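Local coordinates for protein Nrps/pks (Streptomyces albus, PDB 4OPE) that probably catalyses decarboxylative Claisen condensation, extending the growing polyketide chain as a ketosynthase domain of the oxazolomycin assembly line, at residues L498-D503 with D510-H515. Residues are numbered along the deposited sequence; the frame is centred on the assembly and turned at random.
Sequences LAVVFD and DALEDH
L498 reaches from its strand to two residues of the helix that follows, and the path of its side chain explains how one leucine serves both. From CB, which points at the helix, the chain runs to CG anti to the backbone N (chi1 -176°), and there it forks. CD1 settles over one face of the H515 imidazole in a CH-pi contact, 3.8 Å from the ring centroid and 16° off the normal. Its nearest ring atom is CE1, 3.7 Å away, because the methyl lies offset toward the rim. The other branch, CD2, meets CD2 of L512 more loosely, at 4.1 Å. Strand 496-502 is central in a three-stranded antiparallel sheet, between 449-455 and 524-528 and separate from the large mixed ketosynthase sheet, consistent with the small alpha/beta linker subdomain of modular polyketide synthases. Helix 505-516 connects it to 524-528; the N-to-C directions of 498-502 and 510-515 lie 142° apart, roughly antiparallel. Helix 458-473 packs alongside, L461 and T465 touching L498 while T468 and A469 touch L512. V500 also divides its methyls: CG1 meets CB of A511 at 3.7 Å, whereas CG2 lies 3.6 Å from L512 CD2. That leucine methyl is therefore shared by alternate strand residues, whose side chains point to the same side of the sheet, with A499 between them pointing away. V524 of the neighbouring strand touches L498, A511 and H515.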
# COMPACT_ATOMS: atom_id res chain seq x y z
N LEU A 498 -27.36 26.22 -15.89
CA LEU A 498 -27.35 27.00 -17.14
C LEU A 498 -27.67 26.08 -18.35
O LEU A 498 -27.26 24.94 -18.38
CB LEU A 498 -26.02 27.71 -17.30
CG LEU A 498 -25.93 28.63 -18.50
CD1 LEU A 498 -24.96 29.76 -18.21
CD2 LEU A 498 -25.47 27.90 -19.74
N ALA A 499 -28.40 26.57 -19.35
CA ALA A 499 -28.60 25.80 -20.57
C ALA A 499 -28.71 26.66 -21.80
O ALA A 499 -29.20 27.81 -21.75
CB ALA A 499 -29.84 24.94 -20.46
N VAL A 500 -28.28 26.09 -22.91
CA VAL A 500 -28.36 26.77 -24.19
C VAL A 500 -28.75 25.75 -25.23
O VAL A 500 -28.32 24.59 -25.21
CB VAL A 500 -27.01 27.34 -24.62
CG1 VAL A 500 -27.20 28.38 -25.69
CG2 VAL A 500 -26.29 27.95 -23.43
N VAL A 501 -29.58 26.20 -26.15
CA VAL A 501 -29.90 25.45 -27.34
C VAL A 501 -28.97 25.92 -28.42
O VAL A 501 -28.76 27.12 -28.55
CB VAL A 501 -31.33 25.68 -27.78
CG1 VAL A 501 -31.65 24.70 -28.90
CG2 VAL A 501 -32.24 25.46 -26.59
N PHE A 502 -28.37 24.99 -29.14
CA PHE A 502 -27.31 25.36 -30.09
C PHE A 502 -27.21 24.36 -31.23
O PHE A 502 -27.57 23.18 -31.09
CB PHE A 502 -25.95 25.56 -29.38
CG PHE A 502 -25.24 24.27 -28.99
CD1 PHE A 502 -25.60 23.57 -27.85
CD2 PHE A 502 -24.23 23.74 -29.78
CE1 PHE A 502 -24.97 22.39 -27.51
CE2 PHE A 502 -23.61 22.55 -29.46
CZ PHE A 502 -23.96 21.89 -28.29
N ASP A 503 -26.71 24.86 -32.35
CA ASP A 503 -26.59 24.05 -33.57
C ASP A 503 -25.15 23.62 -33.80
O ASP A 503 -24.88 22.55 -34.35
CB ASP A 503 -26.99 24.90 -34.80
CG ASP A 503 -28.38 25.47 -34.71
OD1 ASP A 503 -29.32 24.70 -34.37
OD2 ASP A 503 -28.54 26.67 -35.03
N ASP A 510 -20.59 31.73 -28.88
CA ASP A 510 -21.25 33.01 -28.98
C ASP A 510 -22.25 33.23 -27.83
O ASP A 510 -22.29 34.30 -27.21
CB ASP A 510 -22.05 33.07 -30.28
CG ASP A 510 -21.18 33.28 -31.53
OD1 ASP A 510 -20.01 33.70 -31.41
OD2 ASP A 510 -21.70 33.04 -32.65
N ALA A 511 -23.10 32.24 -27.59
CA ALA A 511 -24.13 32.44 -26.61
C ALA A 511 -23.53 32.52 -25.21
O ALA A 511 -23.94 33.36 -24.42
CB ALA A 511 -25.16 31.32 -26.65
N LEU A 512 -22.60 31.62 -24.92
CA LEU A 512 -21.91 31.61 -23.63
C LEU A 512 -21.15 32.91 -23.43
O LEU A 512 -21.19 33.50 -22.39
CB LEU A 512 -20.97 30.40 -23.54
CG LEU A 512 -21.65 29.04 -23.69
CD1 LEU A 512 -20.66 27.94 -23.44
CD2 LEU A 512 -22.82 28.81 -22.76
N GLU A 513 -20.48 33.41 -24.44
CA GLU A 513 -19.77 34.69 -24.29
C GLU A 513 -20.76 35.85 -24.03
O GLU A 513 -20.54 36.66 -23.15
CB GLU A 513 -18.86 34.94 -25.50
CG GLU A 513 -17.76 33.89 -25.55
CD GLU A 513 -16.71 34.12 -26.64
OE1 GLU A 513 -16.77 35.15 -27.38
OE2 GLU A 513 -15.82 33.22 -26.75
N ASP A 514 -21.88 35.86 -24.75
CA ASP A 514 -22.91 36.86 -24.51
C ASP A 514 -23.36 36.81 -23.06
O ASP A 514 -23.50 37.83 -22.42
CB ASP A 514 -24.11 36.66 -25.45
CG ASP A 514 -23.82 37.08 -26.89
OD1 ASP A 514 -22.88 37.85 -27.11
OD2 ASP A 514 -24.53 36.63 -27.83
N HIS A 515 -23.58 35.63 -22.54
CA HIS A 515 -24.13 35.50 -21.20
C HIS A 515 -23.12 36.06 -20.24
O HIS A 515 -23.49 36.75 -19.31
CB HIS A 515 -24.49 34.04 -20.90
CG HIS A 515 -24.93 33.79 -19.48
ND1 HIS A 515 -24.04 33.51 -18.46
CD2 HIS A 515 -26.16 33.78 -18.92
CE1 HIS A 515 -24.71 33.33 -17.33
NE2 HIS A 515 -26.00 33.49 -17.58